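Local coordinates for protein beta-glucuronidase (uncultured Clostridium sp., PDB 6U7J) that catalyses the hydrolysis of beta-D-glucuronides and, as a gut microbial enzyme, probably frees estrogens from their glucuronide conjugates, at residues V74-Y79 with T140-N145; S100-A105 with G183-V188; V451-D456 with I492-K497. All blocks are in the same frame, centred on the assembly; numbering follows the deposited sequence.

Interaction 1. Residues V74-Y79 with T140-N145; sequences VGWVWY and TVAVGN
Strands 76-85 and 135-144 lie side by side and antiparallel in the jelly-roll-like sugar-binding domain of glycoside hydrolase family 2, and this contact is one end of their pairing. Val-77 with Val-143 and Tyr-79 with Val-141 form hydrogen-bonded pairs, each closed by two N-H...O bonds; that from Val-77 N to Val-143 O measures 2.8 Å. The intervening non-hydrogen-bonded pairs set an indole against a very small residue. Both tryptophans turn CG anti to the carbonyl carbon (chi1 -67°), which swings the rings back over the partner strand. Gly-144 has no side chain, so its CA sits over the face of Trp-76, 3.6 Å from the centroid of the six-membered ring, in a CH-pi contact. Ala-142 offers Trp-78 just its methyl, CB standing above the six-membered ring, while Thr-140 CG2 meets the edge of that ring, 3.9 Å from CE3. On the other face, beta-branched Val-77 and Val-143 lie alongside each other, and Val-143 CG2 touches Tyr-79 CD2 at 3.7 Å. Past the paired residues, Asn-145 OD1 accepts a straight bond (172°) from Gly-75 N at 3.0 Å, the donor standing above the amide carbonyl plane; Asn-145 N returns one to Gly-75 O, and Asn-145 ND2 holds His-73 O. Gly-75 suits its positive phi of 127°. Strand 20-32 flanks 76-85 and strand 104-109 flanks 135-144, while Phe-40 meets both tryptophans edge-to-face and Phe-30 does the same to Tyr-79.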
loop_
_atom_site.group_PDB
_atom_site.type_symbol
_atom_site.label_atom_id
_atom_site.label_comp_id
_atom_site.label_asym_id
_atom_site.label_seq_id
_atom_site.Cartn_x
_atom_site.Cartn_y
_atom_site.Cartn_z
ATOM N N VAL B 74 2.351 -29.334 -12.804
ATOM C CA VAL B 74 1.945 -30.562 -12.133
ATOM C C VAL B 74 2.765 -31.714 -12.706
ATOM O O VAL B 74 2.733 -31.967 -13.915
ATOM C CB VAL B 74 0.441 -30.822 -12.284
ATOM C CG1 VAL B 74 0.098 -32.221 -11.763
ATOM C CG2 VAL B 74 -0.358 -29.758 -11.512
ATOM N N GLY B 75 3.502 -32.408 -11.845
ATOM C CA GLY B 75 4.309 -33.534 -12.294
ATOM C C GLY B 75 5.777 -33.478 -11.902
ATOM O O GLY B 75 6.115 -33.143 -10.756
ATOM N N TRP B 76 6.660 -33.763 -12.859
ATOM C CA TRP B 76 8.079 -33.953 -12.590
ATOM C C TRP B 76 8.919 -32.887 -13.283
ATOM O O TRP B 76 8.593 -32.424 -14.379
ATOM C CB TRP B 76 8.556 -35.340 -13.054
ATOM C CG TRP B 76 7.960 -36.454 -12.245
ATOM C CD1 TRP B 76 6.739 -37.041 -12.425
ATOM C CD2 TRP B 76 8.551 -37.094 -11.109
ATOM N NE1 TRP B 76 6.536 -38.007 -11.464
ATOM C CE2 TRP B 76 7.637 -38.059 -10.649
ATOM C CE3 TRP B 76 9.765 -36.937 -10.435
ATOM C CZ2 TRP B 76 7.903 -38.880 -9.548
ATOM C CZ3 TRP B 76 10.025 -37.742 -9.333
ATOM C CH2 TRP B 76 9.096 -38.704 -8.904
ATOM N N VAL B 77 10.033 -32.539 -12.641
ATOM C CA VAL B 77 11.061 -31.698 -13.230
ATOM C C VAL B 77 12.406 -32.386 -13.032
ATOM O O VAL B 77 12.531 -33.342 -12.264
ATOM C CB VAL B 77 11.077 -30.277 -12.626
ATOM C CG1 VAL B 77 9.703 -29.621 -12.793
ATOM C CG2 VAL B 77 11.477 -30.317 -11.134
ATOM N N TRP B 78 13.423 -31.858 -13.713
ATOM C CA TRP B 78 14.729 -32.492 -13.804
ATOM C C TRP B 78 15.811 -31.478 -13.470
ATOM O O TRP B 78 15.892 -30.415 -14.100
ATOM C CB TRP B 78 14.941 -33.074 -15.208
ATOM C CG TRP B 78 14.007 -34.199 -15.445
ATOM C CD1 TRP B 78 12.706 -34.120 -15.850
ATOM C CD2 TRP B 78 14.281 -35.584 -15.229
ATOM N NE1 TRP B 78 12.150 -35.379 -15.911
ATOM C CE2 TRP B 78 13.098 -36.297 -15.535
ATOM C CE3 TRP B 78 15.408 -36.294 -14.797
ATOM C CZ2 TRP B 78 13.018 -37.691 -15.440
ATOM C CZ3 TRP B 78 15.328 -37.678 -14.710
ATOM C CH2 TRP B 78 14.141 -38.362 -15.036
ATOM N N TYR B 79 16.623 -31.798 -12.475
ATOM C CA TYR B 79 17.798 -31.025 -12.111
ATOM C C TYR B 79 19.048 -31.806 -12.484
ATOM O O TYR B 79 19.062 -33.041 -12.424
ATOM C CB TYR B 79 17.862 -30.767 -10.612
ATOM C CG TYR B 79 16.879 -29.784 -10.004
ATOM C CD1 TYR B 79 17.320 -28.553 -9.532
ATOM C CD2 TYR B 79 15.535 -30.107 -9.841
ATOM C CE1 TYR B 79 16.452 -27.653 -8.943
ATOM C CE2 TYR B 79 14.652 -29.208 -9.237
ATOM C CZ TYR B 79 15.124 -27.981 -8.799
ATOM O OH TYR B 79 14.283 -27.068 -8.199
ATOM N N THR B 140 21.966 -36.266 -11.569
ATOM C CA THR B 140 20.672 -35.923 -12.134
ATOM C C THR B 140 19.607 -36.271 -11.110
ATOM O O THR B 140 19.602 -37.388 -10.582
ATOM C CB THR B 140 20.413 -36.678 -13.454
ATOM O OG1 THR B 140 21.593 -36.626 -14.279
ATOM C CG2 THR B 140 19.212 -36.063 -14.209
ATOM N N VAL B 141 18.716 -35.317 -10.825
ATOM C CA VAL B 141 17.685 -35.478 -9.801
ATOM C C VAL B 141 16.331 -35.176 -10.423
ATOM O O VAL B 141 16.067 -34.030 -10.809
ATOM C CB VAL B 141 17.922 -34.568 -8.591
ATOM C CG1 VAL B 141 16.776 -34.723 -7.602
ATOM C CG2 VAL B 141 19.265 -34.876 -7.930
ATOM N N ALA B 142 15.468 -36.184 -10.512
ATOM C CA ALA B 142 14.077 -35.966 -10.887
ATOM C C ALA B 142 13.286 -35.618 -9.633
ATOM O O ALA B 142 13.414 -36.298 -8.610
ATOM C CB ALA B 142 13.469 -37.196 -11.562
ATOM N N VAL B 143 12.481 -34.557 -9.718
ATOM C CA VAL B 143 11.738 -33.994 -8.590
ATOM C C VAL B 143 10.264 -33.961 -8.981
ATOM O O VAL B 143 9.901 -33.324 -9.977
ATOM C CB VAL B 143 12.239 -32.582 -8.229
ATOM C CG1 VAL B 143 11.408 -31.956 -7.087
ATOM C CG2 VAL B 143 13.728 -32.600 -7.863
ATOM N N GLY B 144 9.422 -34.639 -8.209
ATOM C CA GLY B 144 7.998 -34.738 -8.509
ATOM C C GLY B 144 7.161 -34.136 -7.396
ATOM O O GLY B 144 7.476 -34.309 -6.215
ATOM N N ASN B 145 6.081 -33.449 -7.774
ATOM C CA ASN B 145 5.288 -32.695 -6.800
ATOM C C ASN B 145 3.870 -33.226 -6.602
ATOM O O ASN B 145 3.050 -32.555 -5.958
ATOM C CB ASN B 145 5.233 -31.217 -7.189
ATOM C CG ASN B 145 4.483 -30.972 -8.480
ATOM O OD1 ASN B 145 3.709 -31.809 -8.949
ATOM N ND2 ASN B 145 4.712 -29.805 -9.070
HETATM O O HOH W 1 8.017 -31.060 -9.520
#

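Interaction 2. Residues S100-A105 with G183-V188; sequences SVTHHA and GIHRPV
A single antiparallel bridge joins two parts of the sugar-binding domain, the approach to strand 104-109 and short strand 183-184, close to a bound calcium ion about 4 Å from the Arg-186 side chain. The bridge pairs Thr-102 with Gly-183: Thr-102 N points nearly along the C=O axis of Gly-183 O at 3.0 Å, and the return bond, Gly-183 N to Thr-102 O, is weak at 3.3 Å. Immediately afterwards come a cis peptide before His-103 and a classic beta bulge, in which His-103 and His-104 both face Gly-144. Gly-183 has a positive phi (145°), which glycine adopts readily. His-185 ND1 donates to Thr-102 OG1 at 2.7 Å, the side chains crossing at about a right angle, but the N-H...O angle of 121° makes this a weak bond. Thr-102 OG1 also binds Gly-120 O, a partner able only to accept, so the hydroxyl is used in both senses. Arg-186 runs extended from CG to NE, and Ser-100 OG rests against it, 3.4 Å from CD. Water 2 lies over one face of the guanidinium and in the plane of the imidazole at its edge, bonded to Ser-100 OG. Water 3 accepts from Ser-100 N and donates to Arg-186 O at 2.8 Å. Just beyond the bridge, the Arg-186 guanidinium reaches Glu-308 and Pro-343 O of the barrel domain, and also binds Phe-121 O. The salt bridge from Arg-186 NH2 would favour an ionised Glu-308, and probably also offsets the like charge of Arg-402 close to Arg-186 NH1.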
loop_
_atom_site.group_PDB
_atom_site.type_symbol
_atom_site.label_atom_id
_atom_site.label_comp_id
_atom_site.label_asym_id
_atom_site.label_seq_id
_atom_site.Cartn_x
_atom_site.Cartn_y
_atom_site.Cartn_z
ATOM N N SER B 100 16.485 -32.534 1.733
ATOM C CA SER B 100 15.118 -32.847 1.356
ATOM C C SER B 100 14.943 -32.576 -0.134
ATOM O O SER B 100 15.645 -31.740 -0.708
ATOM C CB SER B 100 14.108 -32.023 2.169
ATOM O OG SER B 100 14.100 -30.683 1.735
ATOM N N VAL B 101 14.025 -33.305 -0.756
ATOM C CA VAL B 101 13.573 -33.084 -2.125
ATOM C C VAL B 101 12.060 -33.185 -2.081
ATOM O O VAL B 101 11.523 -34.192 -1.610
ATOM C CB VAL B 101 14.155 -34.115 -3.115
ATOM C CG1 VAL B 101 13.489 -33.990 -4.476
ATOM C CG2 VAL B 101 15.658 -33.960 -3.235
ATOM N N THR B 102 11.370 -32.151 -2.554
ATOM C CA THR B 102 9.934 -31.994 -2.350
ATOM C C THR B 102 9.202 -32.184 -3.670
ATOM O O THR B 102 9.344 -31.357 -4.578
ATOM C CB THR B 102 9.652 -30.601 -1.788
ATOM O OG1 THR B 102 10.540 -30.349 -0.692
ATOM C CG2 THR B 102 8.208 -30.466 -1.350
ATOM N N HIS B 103 8.378 -33.231 -3.779
ATOM C CA HIS B 103 8.055 -34.183 -2.718
ATOM C C HIS B 103 8.748 -35.528 -2.903
ATOM O O HIS B 103 9.062 -36.212 -1.928
ATOM C CB HIS B 103 6.550 -34.439 -2.685
ATOM C CG HIS B 103 5.738 -33.259 -2.247
ATOM N ND1 HIS B 103 5.570 -32.926 -0.919
ATOM C CD2 HIS B 103 5.028 -32.351 -2.958
ATOM C CE1 HIS B 103 4.789 -31.866 -0.829
ATOM N NE2 HIS B 103 4.447 -31.495 -2.051
ATOM N N HIS B 104 8.964 -35.898 -4.165
ATOM C CA HIS B 104 9.445 -37.217 -4.559
ATOM C C HIS B 104 10.728 -37.085 -5.366
ATOM O O HIS B 104 10.856 -36.177 -6.192
ATOM C CB HIS B 104 8.388 -37.950 -5.398
ATOM C CG HIS B 104 7.020 -37.919 -4.794
ATOM N ND1 HIS B 104 6.738 -38.464 -3.561
ATOM C CD2 HIS B 104 5.857 -37.393 -5.248
ATOM C CE1 HIS B 104 5.460 -38.283 -3.285
ATOM N NE2 HIS B 104 4.903 -37.631 -4.290
ATOM N N ALA B 105 11.672 -38.005 -5.143
ATOM C CA ALA B 105 12.975 -37.926 -5.789
ATOM C C ALA B 105 13.356 -39.250 -6.441
ATOM O O ALA B 105 13.107 -40.329 -5.894
ATOM C CB ALA B 105 14.066 -37.530 -4.790
ATOM N N GLY B 183 10.813 -28.488 -5.388
ATOM C CA GLY B 183 12.199 -28.280 -5.756
ATOM C C GLY B 183 13.118 -28.951 -4.754
ATOM O O GLY B 183 12.704 -29.832 -4.012
ATOM N N ILE B 184 14.378 -28.523 -4.746
ATOM C CA ILE B 184 15.380 -29.009 -3.806
ATOM C C ILE B 184 15.558 -27.917 -2.756
ATOM O O ILE B 184 16.311 -26.962 -2.956
ATOM C CB ILE B 184 16.697 -29.358 -4.508
ATOM C CG1 ILE B 184 16.444 -30.390 -5.623
ATOM C CG2 ILE B 184 17.723 -29.898 -3.514
ATOM C CD1 ILE B 184 17.699 -30.783 -6.412
ATOM N N HIS B 185 14.892 -28.077 -1.613
ATOM C CA HIS B 185 14.733 -27.005 -0.636
ATOM C C HIS B 185 15.859 -26.904 0.381
ATOM O O HIS B 185 15.938 -25.882 1.080
ATOM C CB HIS B 185 13.414 -27.181 0.119
ATOM C CG HIS B 185 12.210 -26.933 -0.728
ATOM N ND1 HIS B 185 11.055 -27.672 -0.614
ATOM C CD2 HIS B 185 11.982 -26.020 -1.704
ATOM C CE1 HIS B 185 10.159 -27.212 -1.472
ATOM N NE2 HIS B 185 10.702 -26.218 -2.153
ATOM N N ARG B 186 16.711 -27.918 0.498
ATOM C CA ARG B 186 17.731 -27.989 1.533
ATOM C C ARG B 186 19.064 -28.409 0.935
ATOM O O ARG B 186 19.109 -28.955 -0.172
ATOM C CB ARG B 186 17.288 -28.954 2.645
ATOM C CG ARG B 186 16.092 -28.375 3.397
ATOM C CD ARG B 186 15.545 -29.251 4.498
ATOM N NE ARG B 186 14.237 -28.750 4.902
ATOM C CZ ARG B 186 13.352 -29.444 5.602
ATOM N NH1 ARG B 186 13.634 -30.688 5.995
ATOM N NH2 ARG B 186 12.189 -28.892 5.906
ATOM N N PRO B 187 20.174 -28.105 1.614
ATOM C CA PRO B 187 21.503 -28.334 1.027
ATOM C C PRO B 187 21.704 -29.768 0.556
ATOM O O PRO B 187 21.272 -30.720 1.208
ATOM C CB PRO B 187 22.458 -28.001 2.179
ATOM C CG PRO B 187 21.708 -27.022 3.012
ATOM C CD PRO B 187 20.256 -27.390 2.901
ATOM N N VAL B 188 22.373 -29.902 -0.592
ATOM C CA VAL B 188 22.878 -31.177 -1.091
ATOM C C VAL B 188 24.342 -31.288 -0.689
ATOM O O VAL B 188 25.116 -30.341 -0.866
ATOM C CB VAL B 188 22.721 -31.292 -2.619
ATOM C CG1 VAL B 188 23.219 -32.690 -3.120
ATOM C CG2 VAL B 188 21.293 -31.060 -3.029
HETATM O O HOH W 2 11.748 -29.345 2.289
HETATM O O HOH W 3 18.487 -31.672 -0.539
#

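Interaction 3. Residues V451-D456 with I492-K497; sequences VDVEED and IKWHEK. Unlike the reference sequence in segment 451-456: Glu-455 (reference Asp).
With CG anti to the carbonyl carbon (chi1 -76°), Trp-494 leaves helix 480-498 so that one face of its indole lies against Val-453, while Lys-497, CG anti to the backbone N (chi1 173°) and extended beyond it, passes beside that valine. The loop after strand 445-449 thereby packs on the helix within the TIM barrel domain. Val-453 CB stands over the indole, 3.5 Å from the centroid of the six-membered ring, a CH-pi contact; CG2 bears on the ring at 3.5 Å from Trp-494 CD2 and also on Lys-497 CD. Val-451 O sits at the ring edge, near its plane. The broad indole gives Val-453 a flat surface and also touches Met-449, Val-465 and Ile-467 of the barrel strands; its NE1 binds Asp-490. Lys-497 NZ ends on backbone, donating to Val-453 O at 2.7 Å, nearly along the C=O axis, and to Asp-456 O at 2.9 Å, on a lone pair. Lys-493, bent at chi3 (-63°), brings its NZ to Glu-454 OE2 at 2.9 Å, a salt bridge using the syn lone pair. Long lysines suit the helix rim: their aliphatic carbons pack while the ammonium groups make the polar bonds. The Asp-456 carboxylate, held by Ser-420 OG and Ser-459 N, is a nearby charge, OD2 lying 5.1 Å from Lys-497 NZ; with the two carbonyls it would be expected to favour the charged lysine.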
loop_
_atom_site.group_PDB
_atom_site.type_symbol
_atom_site.label_atom_id
_atom_site.label_comp_id
_atom_site.label_asym_id
_atom_site.label_seq_id
_atom_site.Cartn_x
_atom_site.Cartn_y
_atom_site.Cartn_z
ATOM N N VAL B 451 -12.213 -29.886 14.301
ATOM C CA VAL B 451 -13.608 -30.333 14.390
ATOM C C VAL B 451 -14.183 -29.927 15.742
ATOM O O VAL B 451 -13.435 -29.589 16.666
ATOM C CB VAL B 451 -13.749 -31.856 14.202
ATOM C CG1 VAL B 451 -13.159 -32.327 12.869
ATOM C CG2 VAL B 451 -13.111 -32.595 15.371
ATOM N N ASP B 452 -15.510 -29.987 15.877
ATOM C CA ASP B 452 -16.164 -29.600 17.122
ATOM C C ASP B 452 -15.790 -30.561 18.249
ATOM O O ASP B 452 -15.611 -31.765 18.030
ATOM C CB ASP B 452 -17.686 -29.562 16.935
ATOM C CG ASP B 452 -18.131 -28.548 15.872
ATOM O OD1 ASP B 452 -17.525 -27.453 15.791
ATOM O OD2 ASP B 452 -19.096 -28.837 15.122
ATOM N N VAL B 453 -15.665 -30.021 19.465
ATOM C CA VAL B 453 -15.226 -30.835 20.596
ATOM C C VAL B 453 -16.187 -31.993 20.851
ATOM O O VAL B 453 -15.761 -33.089 21.235
ATOM C CB VAL B 453 -15.051 -29.963 21.854
ATOM C CG1 VAL B 453 -16.335 -29.187 22.162
ATOM C CG2 VAL B 453 -14.639 -30.819 23.040
ATOM N N GLU B 454 -17.486 -31.781 20.624
ATOM C CA GLU B 454 -18.453 -32.862 20.782
ATOM C C GLU B 454 -18.185 -34.010 19.816
ATOM O O GLU B 454 -18.447 -35.170 20.146
ATOM C CB GLU B 454 -19.876 -32.331 20.578
ATOM C CG GLU B 454 -20.245 -31.195 21.512
ATOM C CD GLU B 454 -19.902 -29.833 20.926
ATOM O OE1 GLU B 454 -19.285 -29.795 19.833
ATOM O OE2 GLU B 454 -20.246 -28.805 21.558
ATOM N N GLU B 455 -17.646 -33.716 18.632
ATOM C CA GLU B 455 -17.486 -34.733 17.607
ATOM C C GLU B 455 -16.098 -35.356 17.559
ATOM O O GLU B 455 -15.942 -36.416 16.942
ATOM C CB GLU B 455 -17.823 -34.141 16.238
ATOM C CG GLU B 455 -19.151 -33.411 16.218
ATOM C CD GLU B 455 -20.070 -33.909 15.118
ATOM O OE1 GLU B 455 -20.918 -33.117 14.654
ATOM O OE2 GLU B 455 -19.941 -35.090 14.712
ATOM N N ASP B 456 -15.099 -34.748 18.196
ATOM C CA ASP B 456 -13.751 -35.296 18.134
ATOM C C ASP B 456 -13.729 -36.701 18.714
ATOM O O ASP B 456 -14.441 -37.012 19.673
ATOM C CB ASP B 456 -12.749 -34.431 18.904
ATOM C CG ASP B 456 -11.360 -35.057 18.931
ATOM O OD1 ASP B 456 -10.880 -35.438 17.844
ATOM O OD2 ASP B 456 -10.760 -35.204 20.016
ATOM N N ILE B 492 -13.447 -24.460 27.837
ATOM C CA ILE B 492 -13.878 -25.207 29.011
ATOM C C ILE B 492 -14.455 -26.559 28.599
ATOM O O ILE B 492 -14.241 -27.568 29.284
ATOM C CB ILE B 492 -14.867 -24.369 29.842
ATOM C CG1 ILE B 492 -14.148 -23.158 30.450
ATOM C CG2 ILE B 492 -15.470 -25.206 30.960
ATOM C CD1 ILE B 492 -15.083 -22.172 31.124
ATOM N N LYS B 493 -15.160 -26.609 27.461
ATOM C CA LYS B 493 -15.662 -27.889 26.958
ATOM C C LYS B 493 -14.521 -28.853 26.615
ATOM O O LYS B 493 -14.612 -30.054 26.898
ATOM C CB LYS B 493 -16.570 -27.663 25.745
ATOM C CG LYS B 493 -17.833 -26.877 26.099
ATOM C CD LYS B 493 -18.945 -27.006 25.061
ATOM C CE LYS B 493 -18.535 -26.430 23.722
ATOM N NZ LYS B 493 -19.706 -26.207 22.816
ATOM N N TRP B 494 -13.432 -28.350 26.021
ATOM C CA TRP B 494 -12.300 -29.224 25.696
ATOM C C TRP B 494 -11.641 -29.766 26.964
ATOM O O TRP B 494 -11.209 -30.926 27.009
ATOM C CB TRP B 494 -11.265 -28.475 24.841
ATOM C CG TRP B 494 -11.639 -28.296 23.386
ATOM C CD1 TRP B 494 -12.125 -27.166 22.800
ATOM C CD2 TRP B 494 -11.545 -29.278 22.343
ATOM N NE1 TRP B 494 -12.347 -27.380 21.461
ATOM C CE2 TRP B 494 -11.997 -28.668 21.154
ATOM C CE3 TRP B 494 -11.127 -30.615 22.300
ATOM C CZ2 TRP B 494 -12.044 -29.345 19.936
ATOM C CZ3 TRP B 494 -11.174 -31.288 21.089
ATOM C CH2 TRP B 494 -11.629 -30.652 19.924
ATOM N N HIS B 495 -11.543 -28.940 28.003
ATOM C CA HIS B 495 -10.927 -29.410 29.238
ATOM C C HIS B 495 -11.817 -30.416 29.950
ATOM O O HIS B 495 -11.333 -31.436 30.461
ATOM C CB HIS B 495 -10.633 -28.239 30.162
ATOM C CG HIS B 495 -9.975 -28.643 31.440
ATOM N ND1 HIS B 495 -8.783 -29.336 31.472
ATOM C CD2 HIS B 495 -10.336 -28.450 32.731
ATOM C CE1 HIS B 495 -8.437 -29.551 32.728
ATOM N NE2 HIS B 495 -9.362 -29.024 33.511
ATOM N N GLU B 496 -13.121 -30.149 29.991
ATOM C CA GLU B 496 -14.025 -31.068 30.669
ATOM C C GLU B 496 -14.065 -32.421 29.965
ATOM O O GLU B 496 -14.127 -33.463 30.626
ATOM C CB GLU B 496 -15.422 -30.449 30.768
ATOM C CG GLU B 496 -15.584 -29.530 31.979
ATOM C CD GLU B 496 -16.889 -28.743 31.968
ATOM O OE1 GLU B 496 -17.601 -28.779 30.938
ATOM O OE2 GLU B 496 -17.201 -28.079 32.988
ATOM N N LYS B 497 -13.980 -32.428 28.628
ATOM C CA LYS B 497 -14.151 -33.673 27.885
ATOM C C LYS B 497 -12.945 -34.596 28.025
ATOM O O LYS B 497 -13.104 -35.822 28.060
ATOM C CB LYS B 497 -14.429 -33.380 26.413
ATOM C CG LYS B 497 -14.460 -34.631 25.542
ATOM C CD LYS B 497 -15.157 -34.423 24.196
ATOM C CE LYS B 497 -15.398 -35.777 23.529
ATOM N NZ LYS B 497 -15.448 -35.692 22.048
#

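How the interactions relate
From the N terminus, residues 74-79 and then 100-105 come first; 140-145 returns to close the loop of interaction 1, and 183-188 closes that of interaction 2. Their segments alternate, so the two loops cross within the sugar-binding domain. They also touch: Gly-144 is probably hydrogen-bonded to His-103 and His-104, where strands 135-144 and 104-109 run as sheet neighbours, and Tyr-79 OH packs on Gly-183. Interaction 3 opens and closes later, joining the segment that follows barrel strand 445-449 to helix 480-498. It touches neither of the others, with centres about 43 Å from interaction 1 and 39 Å from interaction 2.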